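Local coordinates for protein LacI family transcription regulator (Bifidobacterium animalis subsp. lactis, PDB 4O5A) that probably regulates transcription as a LacI-family repressor, binding DNA through an N-terminal helix-turn-helix domain and sensing a small effector with its periplasmic-binding-protein-like domain, at residues A[66-71]-A[129-134]; A[71-76]-A[104-109]; A[284-289]-A[299-304]; A[293-298]-A[336-341]. One frame throughout, in Å; residues are numbered along the deposited sequence. Where two conformers were deposited one is given.

The contacts form two pairs, one in or beside each sheet. Contacts 1 and 2 share Ile71 and strand 70-76, which lies between strands 105-111 and 132-135. Contact 2 is buried and almost wholly backbone ladder and aliphatic packing, whereas contact 1, partly open at the start of the same strand, relies on a carboxylate and a guanidinium. Contact 3 pairs strand 298-301 with the end of strand 280-284; contact 4 joins the loops at the start of 298-301 and after strand 333-335. Both are partly buried. Contact 3 mixes one backbone bond and apolar packing with two bridging waters; contact 4 combines hydroxyl and arginine hydrogen bonds with proline packing. An Asp286-Arg337 salt bridge joins them.

Contact 1 (A[66-71]-A[129-134]); sequences SRTRRI and NVDALL
Asp131 N donates to Arg70 O over 2.8 Å, between backbones that run 68° apart, where strand 70-76 begins and the other chain leads into strand 132-135. The carboxylate of Asp131 then reaches across to the turn at Thr68-Arg70, its CG beside its own backbone N (chi1 -72°). OD1 takes two donors. Thr68 N meets Asp131 OD1 on the syn side at 2.9 Å, close to the carboxylate plane, and Thr68 OG1 comes to it from above that plane at 2.8 Å. The other oxygen, Asp131 OD2, accepts from Arg69 N at 2.9 Å, again well out of the plane, and has Tyr104 OH as a weak further partner. Thr68 OG1 also accepts from Arg70 N, which makes an ST turn. Arg70 grips Asn129 side-on: its chain bends at chi3 (-73°) to set NE 3.0 Å from Asn129 O, and NH2 reaches the same oxygen at 3.1 Å. Further along, Ile71 CD1 rests on Ala132 CB at 4.1 Å. Arg67 lays its CB against Asp131 OD2, but its guanidinium pairs with Asp320. One carboxylate therefore fixes the turn through two backbone N-H groups and a hydroxyl, donors that would probably stabilise its negative charge, while Arg70 turns NE and NH2 to the Asn129 carbonyl, NH2 with a weak further bond to Asn129 OD1.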
loop_
_atom_site.group_PDB
_atom_site.type_symbol
_atom_site.label_atom_id
_atom_site.label_comp_id
_atom_site.label_asym_id
_atom_site.label_seq_id
_atom_site.Cartn_x
_atom_site.Cartn_y
_atom_site.Cartn_z
ATOM N N SER A 66 -25.644 25.460 -1.249
ATOM C CA SER A 66 -25.909 24.062 -0.928
ATOM C C SER A 66 -24.594 23.294 -0.780
ATOM O O SER A 66 -23.544 23.758 -1.222
ATOM C CB SER A 66 -26.776 23.425 -2.014
ATOM O OG SER A 66 -27.384 22.233 -1.550
ATOM N N ARG A 67 -24.644 22.126 -0.145
ATOM C CA ARG A 67 -23.445 21.312 0.021
ATOM C C ARG A 67 -23.624 19.935 -0.599
ATOM O O ARG A 67 -24.699 19.334 -0.516
ATOM C CB ARG A 67 -23.061 21.184 1.497
ATOM C CG ARG A 67 -22.525 22.473 2.103
ATOM C CD ARG A 67 -22.748 22.535 3.611
ATOM N NE ARG A 67 -21.820 21.686 4.347
ATOM C CZ ARG A 67 -20.941 22.135 5.238
ATOM N NH1 ARG A 67 -20.869 23.432 5.527
ATOM N NH2 ARG A 67 -20.141 21.284 5.851
ATOM N N THR A 68 -22.570 19.448 -1.240
ATOM C CA THR A 68 -22.605 18.135 -1.862
ATOM C C THR A 68 -22.187 17.094 -0.846
ATOM O O THR A 68 -22.465 15.901 -1.014
ATOM C CB THR A 68 -21.641 18.032 -3.066
ATOM O OG1 THR A 68 -20.297 18.254 -2.625
ATOM C CG2 THR A 68 -21.999 19.042 -4.149
ATOM N N ARG A 69 -21.491 17.547 0.196
ATOM C CA ARG A 69 -20.886 16.662 1.192
ATOM C C ARG A 69 -19.852 15.722 0.589
ATOM O O ARG A 69 -19.703 14.585 1.036
ATOM C CB ARG A 69 -21.947 15.895 1.991
ATOM C CG ARG A 69 -23.045 16.803 2.534
ATOM C CD ARG A 69 -23.837 16.141 3.649
ATOM N NE ARG A 69 -23.136 16.275 4.923
ATOM C CZ ARG A 69 -23.177 17.363 5.694
ATOM N NH1 ARG A 69 -22.497 17.395 6.830
ATOM N NH2 ARG A 69 -23.894 18.422 5.330
ATOM N N ARG A 70 -19.138 16.211 -0.423
ATOM C CA ARG A 70 -18.077 15.449 -1.082
ATOM C C ARG A 70 -16.813 16.279 -1.147
ATOM O O ARG A 70 -16.875 17.501 -1.306
ATOM C CB ARG A 70 -18.492 15.044 -2.508
ATOM C CG ARG A 70 -19.672 14.087 -2.564
ATOM C CD ARG A 70 -19.939 13.590 -3.974
ATOM N NE ARG A 70 -20.535 14.599 -4.849
ATOM C CZ ARG A 70 -21.843 14.815 -4.963
ATOM N NH1 ARG A 70 -22.696 14.110 -4.234
ATOM N NH2 ARG A 70 -22.303 15.745 -5.794
ATOM N N ILE A 71 -15.676 15.605 -1.002
ATOM C CA ILE A 71 -14.365 16.206 -1.185
ATOM C C ILE A 71 -13.777 15.517 -2.399
ATOM O O ILE A 71 -13.788 14.287 -2.464
ATOM C CB ILE A 71 -13.427 15.878 -0.002
ATOM C CG1 ILE A 71 -14.045 16.313 1.326
ATOM C CG2 ILE A 71 -12.038 16.472 -0.229
ATOM C CD1 ILE A 71 -14.282 17.808 1.445
ATOM N N ASN A 129 -19.435 19.957 -8.292
ATOM C CA ASN A 129 -19.758 18.581 -7.940
ATOM C C ASN A 129 -19.144 18.121 -6.626
ATOM O O ASN A 129 -19.490 17.053 -6.112
ATOM C CB ASN A 129 -19.356 17.630 -9.067
ATOM C CG ASN A 129 -20.071 16.303 -8.978
ATOM O OD1 ASN A 129 -21.288 16.259 -8.796
ATOM N ND2 ASN A 129 -19.319 15.212 -9.082
ATOM N N VAL A 130 -18.221 18.920 -6.091
ATOM C CA VAL A 130 -17.631 18.653 -4.772
ATOM C C VAL A 130 -17.541 19.967 -4.003
ATOM O O VAL A 130 -17.698 21.043 -4.592
ATOM C CB VAL A 130 -16.239 18.004 -4.871
ATOM C CG1 VAL A 130 -16.314 16.640 -5.551
ATOM C CG2 VAL A 130 -15.280 18.919 -5.607
ATOM N N ASP A 131 -17.307 19.878 -2.697
ATOM C CA ASP A 131 -17.299 21.058 -1.840
ATOM C C ASP A 131 -15.896 21.645 -1.673
ATOM O O ASP A 131 -15.747 22.818 -1.314
ATOM C CB ASP A 131 -17.868 20.709 -0.469
ATOM C CG ASP A 131 -19.369 20.485 -0.497
ATOM O OD1 ASP A 131 -20.008 20.805 -1.527
ATOM O OD2 ASP A 131 -19.909 19.997 0.525
ATOM N N ALA A 132 -14.893 20.820 -1.944
ATOM C CA ALA A 132 -13.485 21.194 -1.821
ATOM C C ALA A 132 -12.628 20.179 -2.544
ATOM O O ALA A 132 -13.043 19.026 -2.722
ATOM C CB ALA A 132 -13.072 21.288 -0.348
ATOM N N LEU A 133 -11.430 20.603 -2.942
ATOM C CA LEU A 133 -10.493 19.748 -3.671
ATOM C C LEU A 133 -9.220 19.569 -2.861
ATOM O O LEU A 133 -8.728 20.512 -2.249
ATOM C CB LEU A 133 -10.109 20.400 -4.996
ATOM C CG LEU A 133 -11.244 20.754 -5.943
ATOM C CD1 LEU A 133 -10.709 21.481 -7.151
ATOM C CD2 LEU A 133 -11.901 19.464 -6.359
ATOM N N LEU A 134 -8.686 18.359 -2.874
ATOM C CA LEU A 134 -7.437 18.067 -2.201
ATOM C C LEU A 134 -6.365 17.946 -3.280
ATOM O O LEU A 134 -6.529 17.176 -4.232
ATOM C CB LEU A 134 -7.584 16.746 -1.432
ATOM C CG LEU A 134 -6.358 16.212 -0.703
ATOM C CD1 LEU A 134 -5.905 17.212 0.342
ATOM C CD2 LEU A 134 -6.678 14.874 -0.061
#

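Contact 2 (A[71-76]-A[104-109]); sequences IGLVLG and YSLLVR
Ile71 to Leu75 and Ser105 to Arg109 are the two parallel strands of a beta-alpha-beta crossover whose connection is helix 88-99. Five backbone bonds make the ladder: Ile71 N to Ser105 O, Leu107 N to Ile71 O at 2.7 Å, Leu73 N to Leu107 O, Arg109 N to Leu73 O at 3.1 Å, and Leu75 N to Arg109 O. The strand axes approach to 4.7 Å and are turned by 29°. Ile71, Leu73, Leu106 and Val108 occupy one face; helix 88-99 packs on it at Ile71 and Leu106, helix 304-320 at Ile71. Leu106 lies across both neighbours there: its CD1 sits 4.1 Å from Ile71 CB, and its CD2 meets Leu73 CD2 at 4.0 Å. Farther on, Leu75 CD1 touches Val108 CG1 at 3.9 Å. At the other end Ile71 turns CD1 (chi2 -63°) to within 3.9 Å of Tyr104 CD2, the side chain crossing the tyrosine at about a right angle. An alanine at Ile71 would probably open a gap beside Tyr104 CD2, removing one of the supports of that ring, although CB would still meet Leu106 CD1. Gly72, Val74, Leu107 and Arg109 share the other face, where helix 116-127 packs through Trp124. Leu106 to Val108 also pair antiparallel with a strand of the second subunit, and Arg109 forms salt bridges with Glu100 and Asp103 of that subunit. A parallel sheet with helices on both faces is typical of the periplasmic-binding-protein-like fold of LacI-family regulators.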
loop_
_atom_site.group_PDB
_atom_site.type_symbol
_atom_site.label_atom_id
_atom_site.label_comp_id
_atom_site.label_asym_id
_atom_site.label_seq_id
_atom_site.Cartn_x
_atom_site.Cartn_y
_atom_site.Cartn_z
ATOM N N ILE A 71 -15.676 15.605 -1.002
ATOM C CA ILE A 71 -14.365 16.206 -1.185
ATOM C C ILE A 71 -13.777 15.517 -2.399
ATOM O O ILE A 71 -13.788 14.287 -2.464
ATOM C CB ILE A 71 -13.427 15.878 -0.002
ATOM C CG1 ILE A 71 -14.045 16.313 1.326
ATOM C CG2 ILE A 71 -12.038 16.472 -0.229
ATOM C CD1 ILE A 71 -14.282 17.808 1.445
ATOM N N GLY A 72 -13.256 16.278 -3.360
ATOM C CA GLY A 72 -12.677 15.655 -4.543
ATOM C C GLY A 72 -11.191 15.355 -4.442
ATOM O O GLY A 72 -10.409 16.167 -3.923
ATOM N N LEU A 73 -10.800 14.185 -4.943
ATOM C CA LEU A 73 -9.401 13.776 -5.007
ATOM C C LEU A 73 -9.147 13.080 -6.321
ATOM O O LEU A 73 -9.792 12.075 -6.630
ATOM C CB LEU A 73 -9.057 12.829 -3.846
ATOM C CG LEU A 73 -7.664 12.199 -3.880
ATOM C CD1 LEU A 73 -6.589 13.275 -3.883
ATOM C CD2 LEU A 73 -7.487 11.283 -2.690
ATOM N N VAL A 74 -8.217 13.607 -7.110
ATOM C CA VAL A 74 -7.805 12.896 -8.313
ATOM C C VAL A 74 -6.498 12.166 -8.044
ATOM O O VAL A 74 -5.508 12.779 -7.648
ATOM C CB VAL A 74 -7.658 13.828 -9.527
ATOM C CG1 VAL A 74 -7.297 13.020 -10.760
ATOM C CG2 VAL A 74 -8.960 14.572 -9.776
ATOM N N LEU A 75 -6.513 10.851 -8.228
ATOM C CA LEU A 75 -5.303 10.045 -8.062
ATOM C C LEU A 75 -4.660 9.749 -9.410
ATOM O O LEU A 75 -5.322 9.802 -10.450
ATOM C CB LEU A 75 -5.624 8.732 -7.350
ATOM C CG LEU A 75 -6.139 8.839 -5.919
ATOM C CD1 LEU A 75 -6.513 7.462 -5.386
ATOM C CD2 LEU A 75 -5.079 9.478 -5.053
ATOM N N GLY A 76 -3.370 9.428 -9.403
ATOM C CA GLY A 76 -2.696 9.072 -10.639
ATOM C C GLY A 76 -2.756 7.575 -10.859
ATOM O O GLY A 76 -2.609 6.807 -9.908
ATOM N N TYR A 104 -19.386 13.248 5.444
ATOM C CA TYR A 104 -18.824 13.628 4.166
ATOM C C TYR A 104 -18.233 12.386 3.519
ATOM O O TYR A 104 -17.900 11.423 4.215
ATOM C CB TYR A 104 -17.726 14.678 4.378
ATOM C CG TYR A 104 -18.190 16.081 4.071
ATOM C CD1 TYR A 104 -19.144 16.701 4.852
ATOM C CD2 TYR A 104 -17.677 16.779 2.986
ATOM C CE1 TYR A 104 -19.581 17.985 4.569
ATOM C CE2 TYR A 104 -18.104 18.066 2.696
ATOM C CZ TYR A 104 -19.053 18.657 3.489
ATOM O OH TYR A 104 -19.498 19.928 3.216
ATOM N N SER A 105 -18.094 12.421 2.194
ATOM C CA SER A 105 -17.492 11.323 1.430
ATOM C C SER A 105 -16.330 11.860 0.613
ATOM O O SER A 105 -16.247 13.058 0.348
ATOM C CB SER A 105 -18.498 10.716 0.442
ATOM O OG SER A 105 -19.661 10.235 1.072
ATOM N N LEU A 106 -15.449 10.963 0.184
ATOM C CA LEU A 106 -14.376 11.331 -0.726
ATOM C C LEU A 106 -14.782 10.889 -2.132
ATOM O O LEU A 106 -15.154 9.723 -2.339
ATOM C CB LEU A 106 -13.107 10.587 -0.325
ATOM C CG LEU A 106 -11.770 11.008 -0.928
ATOM C CD1 LEU A 106 -11.345 12.363 -0.367
ATOM C CD2 LEU A 106 -10.700 9.944 -0.644
ATOM N N LEU A 107 -14.708 11.802 -3.096
ATOM C CA LEU A 107 -15.022 11.455 -4.476
ATOM C C LEU A 107 -13.696 11.275 -5.214
ATOM O O LEU A 107 -12.906 12.214 -5.318
ATOM C CB LEU A 107 -15.859 12.555 -5.133
ATOM C CG LEU A 107 -16.459 12.180 -6.492
ATOM C CD1 LEU A 107 -17.573 11.153 -6.329
ATOM C CD2 LEU A 107 -16.966 13.410 -7.226
ATOM N N VAL A 108 -13.453 10.066 -5.711
ATOM C CA VAL A 108 -12.152 9.725 -6.277
ATOM C C VAL A 108 -12.237 9.506 -7.772
ATOM O O VAL A 108 -13.044 8.701 -8.256
ATOM C CB VAL A 108 -11.580 8.465 -5.623
ATOM C CG1 VAL A 108 -10.255 8.063 -6.293
ATOM C CG2 VAL A 108 -11.382 8.688 -4.139
ATOM N N ARG A 109 -11.405 10.234 -8.513
ATOM C CA ARG A 109 -11.232 9.955 -9.924
ATOM C C ARG A 109 -9.763 9.686 -10.228
ATOM O O ARG A 109 -8.907 9.874 -9.372
ATOM C CB ARG A 109 -11.823 11.063 -10.801
ATOM C CG ARG A 109 -13.341 10.956 -10.888
ATOM C CD ARG A 109 -13.957 11.792 -11.993
ATOM N NE ARG A 109 -13.503 11.425 -13.323
ATOM C CZ ARG A 109 -14.082 11.856 -14.441
ATOM N NH1 ARG A 109 -15.139 12.654 -14.368
ATOM N NH2 ARG A 109 -13.617 11.490 -15.626
#

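Contact 3 (A[284-289]-A[299-304]); sequences WGDSFM and ALSRNI
Gly285 N donates to Leu300 O over 2.8 Å; this bond pairs the end of strand 280-284 with strand 298-301. Just before it, the side chains of Trp284 and Leu300 lie side by side and point the same way, with Trp284 NE1 4.1 Å from Leu300 CD1. Beyond the glycine, Asp286 folds its side chain over the other strand. Its chi1 (-164°) sets CG anti to the backbone N, on the Ala299 side; Asp286 OD1 lies 3.3 Å from Ala299 CB, and Asp286 CB touches Ser301 CB at 3.8 Å. Two waters bridge the segments. One accepts from Asp286 N at 2.9 Å and from Arg302 N at 3.0 Å; the other donates to Asp286 OD2 at 2.7 Å and also bonds Ser301 OG. Gly285 has a phi of 114°, where a side chain would press on the carbonyl oxygen of Trp284. In the next shell, Arg337 NH2 makes a salt bridge to Asp286 OD2, Asn290 ND2 bonds OD1, and Arg90 NH1 bonds the backbone oxygen. Arg209 forms a cation-pi pair with Trp284, and helix 175-188 packs on both Trp284 and Leu300. A glycerol, probably from the crystallisation liquor, lies about 5 Å from the side chain of Asp286; its site may mark a pocket. With an arginine, an amide and a water as partners, the Asp286 carboxylate is likely to be ionised and held in one orientation.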
loop_
_atom_site.group_PDB
_atom_site.type_symbol
_atom_site.label_atom_id
_atom_site.label_comp_id
_atom_site.label_asym_id
_atom_site.label_seq_id
_atom_site.Cartn_x
_atom_site.Cartn_y
_atom_site.Cartn_z
ATOM N N TRP A 284 13.515 6.728 4.164
ATOM C CA TRP A 284 12.702 7.937 4.299
ATOM C C TRP A 284 11.280 7.474 4.047
ATOM O O TRP A 284 10.885 7.254 2.900
ATOM C CB TRP A 284 13.098 8.970 3.237
ATOM C CG TRP A 284 12.759 10.392 3.590
ATOM C CD1 TRP A 284 11.714 10.820 4.330
ATOM C CD2 TRP A 284 13.502 11.563 3.209
ATOM N NE1 TRP A 284 11.746 12.203 4.439
ATOM C CE2 TRP A 284 12.829 12.669 3.769
ATOM C CE3 TRP A 284 14.661 11.772 2.467
ATOM C CZ2 TRP A 284 13.295 13.980 3.590
ATOM C CZ3 TRP A 284 15.116 13.080 2.292
ATOM C CH2 TRP A 284 14.434 14.159 2.855
ATOM N N GLY A 285 10.508 7.313 5.114
ATOM C CA GLY A 285 9.186 6.715 5.007
ATOM C C GLY A 285 9.209 5.391 5.744
ATOM O O GLY A 285 10.190 4.652 5.657
ATOM N N ASP A 286 8.156 5.090 6.491
ATOM C CA ASP A 286 8.172 3.863 7.283
ATOM C C ASP A 286 6.996 2.965 6.935
ATOM O O ASP A 286 5.970 3.425 6.446
ATOM C CB ASP A 286 8.175 4.198 8.780
ATOM C CG ASP A 286 8.584 3.012 9.646
ATOM O OD1 ASP A 286 9.300 2.114 9.144
ATOM O OD2 ASP A 286 8.196 2.981 10.829
ATOM N N SER A 287 7.158 1.669 7.167
ATOM C CA SER A 287 6.077 0.726 6.958
ATOM C C SER A 287 6.475 -0.557 7.647
ATOM O O SER A 287 7.590 -0.658 8.138
ATOM C CB SER A 287 5.840 0.455 5.470
ATOM O OG SER A 287 6.882 -0.330 4.931
ATOM N N PHE A 288 5.559 -1.515 7.674
ATOM C CA PHE A 288 5.808 -2.831 8.259
ATOM C C PHE A 288 7.005 -3.523 7.614
ATOM O O PHE A 288 7.649 -4.373 8.233
ATOM C CB PHE A 288 4.579 -3.714 8.105
ATOM C CG PHE A 288 3.575 -3.571 9.212
ATOM C CD1 PHE A 288 3.960 -3.138 10.476
ATOM C CD2 PHE A 288 2.242 -3.880 8.991
ATOM C CE1 PHE A 288 3.030 -3.016 11.498
ATOM C CE2 PHE A 288 1.301 -3.756 10.008
ATOM C CZ PHE A 288 1.697 -3.321 11.263
HETATM N N MSE A 289 7.310 -3.154 6.373
HETATM C CA MSE A 289 8.422 -3.742 5.644
HETATM C C MSE A 289 9.742 -3.509 6.382
HETATM O O MSE A 289 10.602 -4.389 6.449
HETATM C CB MSE A 289 8.480 -3.096 4.264
HETATM C CG MSE A 289 9.455 -3.690 3.305
HETATM SE SE MSE A 289 9.465 -2.561 1.710
HETATM C CE MSE A 289 7.557 -2.301 1.473
ATOM N N ALA A 299 13.989 4.283 10.203
ATOM C CA ALA A 299 13.118 4.976 9.259
ATOM C C ALA A 299 12.689 6.342 9.773
ATOM O O ALA A 299 12.445 6.508 10.957
ATOM C CB ALA A 299 11.883 4.163 8.998
ATOM N N LEU A 300 12.565 7.283 8.847
ATOM C CA LEU A 300 11.965 8.581 9.139
ATOM C C LEU A 300 10.482 8.366 8.895
ATOM O O LEU A 300 10.057 8.114 7.762
ATOM C CB LEU A 300 12.557 9.632 8.197
ATOM C CG LEU A 300 12.354 11.112 8.519
ATOM C CD1 LEU A 300 10.890 11.480 8.404
ATOM C CD2 LEU A 300 12.899 11.444 9.910
ATOM N N SER A 301 9.697 8.411 9.966
ATOM C CA SER A 301 8.292 8.049 9.891
ATOM C C SER A 301 7.438 9.310 9.899
ATOM O O SER A 301 7.558 10.121 10.804
ATOM C CB SER A 301 7.922 7.187 11.101
ATOM O OG SER A 301 6.527 6.914 11.128
ATOM N N ARG A 302 6.594 9.474 8.884
ATOM C CA ARG A 302 5.636 10.585 8.859
ATOM C C ARG A 302 4.319 10.090 9.426
ATOM O O ARG A 302 3.939 8.934 9.225
ATOM C CB ARG A 302 5.416 11.100 7.432
ATOM C CG ARG A 302 6.346 12.232 7.014
ATOM C CD ARG A 302 6.085 12.689 5.570
ATOM N NE ARG A 302 4.737 13.224 5.367
ATOM C CZ ARG A 302 3.867 12.741 4.485
ATOM N NH1 ARG A 302 4.206 11.714 3.717
ATOM N NH2 ARG A 302 2.661 13.285 4.368
ATOM N N ASN A 303 3.622 10.957 10.144
ATOM C CA ASN A 303 2.346 10.580 10.715
ATOM C C ASN A 303 1.260 10.826 9.672
ATOM O O ASN A 303 0.548 11.830 9.733
ATOM C CB ASN A 303 2.073 11.386 11.985
ATOM C CG ASN A 303 0.873 10.875 12.759
ATOM O OD1 ASN A 303 0.057 10.097 12.243
ATOM N ND2 ASN A 303 0.744 11.329 14.003
ATOM N N ILE A 304 1.155 9.909 8.712
ATOM C CA ILE A 304 0.253 10.079 7.578
ATOM C C ILE A 304 -1.215 10.021 7.974
ATOM O O ILE A 304 -2.038 10.743 7.413
ATOM C CB ILE A 304 0.507 9.008 6.521
ATOM C CG1 ILE A 304 1.982 9.028 6.118
ATOM C CG2 ILE A 304 -0.379 9.253 5.301
ATOM C CD1 ILE A 304 2.430 7.751 5.405
HETATM O O HOH W 1 6.279 7.299 6.890
HETATM O O HOH W 2 5.892 4.288 11.564
#

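Contact 4 (A[293-298]-A[336-341]); sequences AHPPIT and ERASTA
Arg337 to Thr340 form a type I beta turn that closes over Pro295 to Thr298, the loop leading from helix 288-292 into strand 298-301 of the periplasmic-binding-protein-like domain. Arg337 comes first. Arg337 N donates to Thr298 OG1 at 2.8 Å, and the side chain, extended from CG to NE, passes Arg337 CD beside Pro296 CB at 3.9 Å. Arg337 NH1 then bonds Ile297 O over 2.8 Å, that oxygen lying in the guanidinium plane and the N-H coming nearly along the C=O axis, while NH2 goes to Asp286. An alanine in place of Arg337 would probably leave Ile297 O without this donor and the Asp286 carboxylate without its charged mate. Next, Ala338 CB meets the CB of Pro295, which follows a cis peptide bond, at 3.7 Å. Ser339 holds OG between its backbone N and carbonyl carbon (chi1 74°), where it accepts from Thr298 N at 2.8 Å and also bonds Ile281 O. Thr340 ends the turn; its hydroxyl is bonded to His185, and Thr340 OG1 accepts a hydrogen bond from Thr298 OG1 at 2.9 Å.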
loop_
_atom_site.group_PDB
_atom_site.type_symbol
_atom_site.label_atom_id
_atom_site.label_comp_id
_atom_site.label_asym_id
_atom_site.label_seq_id
_atom_site.Cartn_x
_atom_site.Cartn_y
_atom_site.Cartn_z
ATOM N N ALA A 293 12.475 -6.499 8.045
ATOM C CA ALA A 293 13.731 -6.645 7.288
ATOM C C ALA A 293 14.848 -7.291 8.113
ATOM O O ALA A 293 14.696 -7.524 9.314
ATOM C CB ALA A 293 14.193 -5.287 6.778
ATOM N N HIS A 294 15.981 -7.548 7.459
ATOM C CA HIS A 294 17.108 -8.257 8.090
ATOM C C HIS A 294 18.426 -7.500 7.926
ATOM O O HIS A 294 19.135 -7.701 6.944
ATOM C CB HIS A 294 17.240 -9.652 7.460
ATOM C CG HIS A 294 18.349 -10.466 8.036
ATOM N ND1 HIS A 294 18.493 -10.677 9.391
ATOM C CD2 HIS A 294 19.365 -11.145 7.444
ATOM C CE1 HIS A 294 19.553 -11.436 9.609
ATOM N NE2 HIS A 294 20.097 -11.735 8.438
ATOM N N PRO A 295 18.777 -6.628 8.882
ATOM C CA PRO A 295 18.081 -6.296 10.128
ATOM C C PRO A 295 16.983 -5.257 9.904
ATOM O O PRO A 295 16.908 -4.639 8.829
ATOM C CB PRO A 295 19.201 -5.695 10.978
ATOM C CG PRO A 295 20.076 -5.004 9.965
ATOM C CD PRO A 295 20.091 -5.956 8.801
ATOM N N PRO A 296 16.126 -5.070 10.906
ATOM C CA PRO A 296 15.093 -4.032 10.780
ATOM C C PRO A 296 15.695 -2.650 10.482
ATOM O O PRO A 296 16.764 -2.278 10.984
ATOM C CB PRO A 296 14.409 -4.060 12.143
ATOM C CG PRO A 296 14.591 -5.481 12.609
ATOM C CD PRO A 296 15.986 -5.846 12.148
ATOM N N ILE A 297 14.986 -1.896 9.647
ATOM C CA ILE A 297 15.533 -0.693 9.032
ATOM C C ILE A 297 15.049 0.591 9.726
ATOM O O ILE A 297 13.841 0.834 9.864
ATOM C CB ILE A 297 15.190 -0.660 7.525
ATOM C CG1 ILE A 297 15.810 -1.881 6.804
ATOM C CG2 ILE A 297 15.679 0.636 6.879
ATOM C CD1 ILE A 297 15.448 -1.973 5.319
ATOM N N THR A 298 16.021 1.400 10.143
ATOM C CA THR A 298 15.785 2.709 10.753
ATOM C C THR A 298 15.037 3.590 9.753
ATOM O O THR A 298 15.391 3.638 8.572
ATOM C CB THR A 298 17.122 3.352 11.094
ATOM O OG1 THR A 298 17.712 2.638 12.188
ATOM C CG2 THR A 298 16.939 4.814 11.473
ATOM N N GLU A 336 14.527 4.637 15.413
ATOM C CA GLU A 336 15.838 3.993 15.365
ATOM C C GLU A 336 15.715 2.485 15.473
ATOM O O GLU A 336 15.137 1.954 16.430
ATOM C CB GLU A 336 16.740 4.516 16.481
ATOM C CG GLU A 336 17.127 5.972 16.330
ATOM C CD GLU A 336 17.922 6.486 17.519
ATOM O OE1 GLU A 336 18.875 5.797 17.953
ATOM O OE2 GLU A 336 17.588 7.579 18.023
ATOM N N ARG A 337 16.259 1.796 14.480
ATOM C CA ARG A 337 16.243 0.341 14.456
ATOM C C ARG A 337 17.667 -0.180 14.269
ATOM O O ARG A 337 18.641 0.569 14.382
ATOM C CB ARG A 337 15.277 -0.181 13.368
ATOM C CG ARG A 337 13.826 0.315 13.548
ATOM C CD ARG A 337 12.796 -0.537 12.822
ATOM N NE ARG A 337 11.421 -0.059 13.048
ATOM C CZ ARG A 337 10.727 0.708 12.208
ATOM N NH1 ARG A 337 11.272 1.117 11.065
ATOM N NH2 ARG A 337 9.479 1.080 12.519
ATOM N N ALA A 338 17.786 -1.460 13.967
ATOM C CA ALA A 338 19.086 -2.110 13.965
ATOM C C ALA A 338 19.990 -1.731 12.800
ATOM O O ALA A 338 21.199 -1.977 12.857
ATOM C CB ALA A 338 18.908 -3.621 14.028
ATOM N N SER A 339 19.435 -1.121 11.756
ATOM C CA SER A 339 20.216 -0.863 10.539
ATOM C C SER A 339 21.117 0.384 10.581
ATOM O O SER A 339 21.800 0.671 9.596
ATOM C CB SER A 339 19.298 -0.792 9.305
ATOM O OG SER A 339 18.567 0.432 9.318
ATOM N N THR A 340 21.111 1.139 11.679
ATOM C CA THR A 340 22.080 2.233 11.824
ATOM C C THR A 340 22.924 1.979 13.050
ATOM O O THR A 340 22.401 1.548 14.080
ATOM C CB THR A 340 21.426 3.643 11.901
ATOM O OG1 THR A 340 20.364 3.628 12.856
ATOM C CG2 THR A 340 20.846 4.040 10.546
ATOM N N ALA A 341 24.224 2.234 12.924
ATOM C CA ALA A 341 25.180 1.981 14.003
ATOM C C ALA A 341 26.441 2.797 13.745
ATOM O O ALA A 341 26.543 3.444 12.705
ATOM C CB ALA A 341 25.489 0.480 14.062
#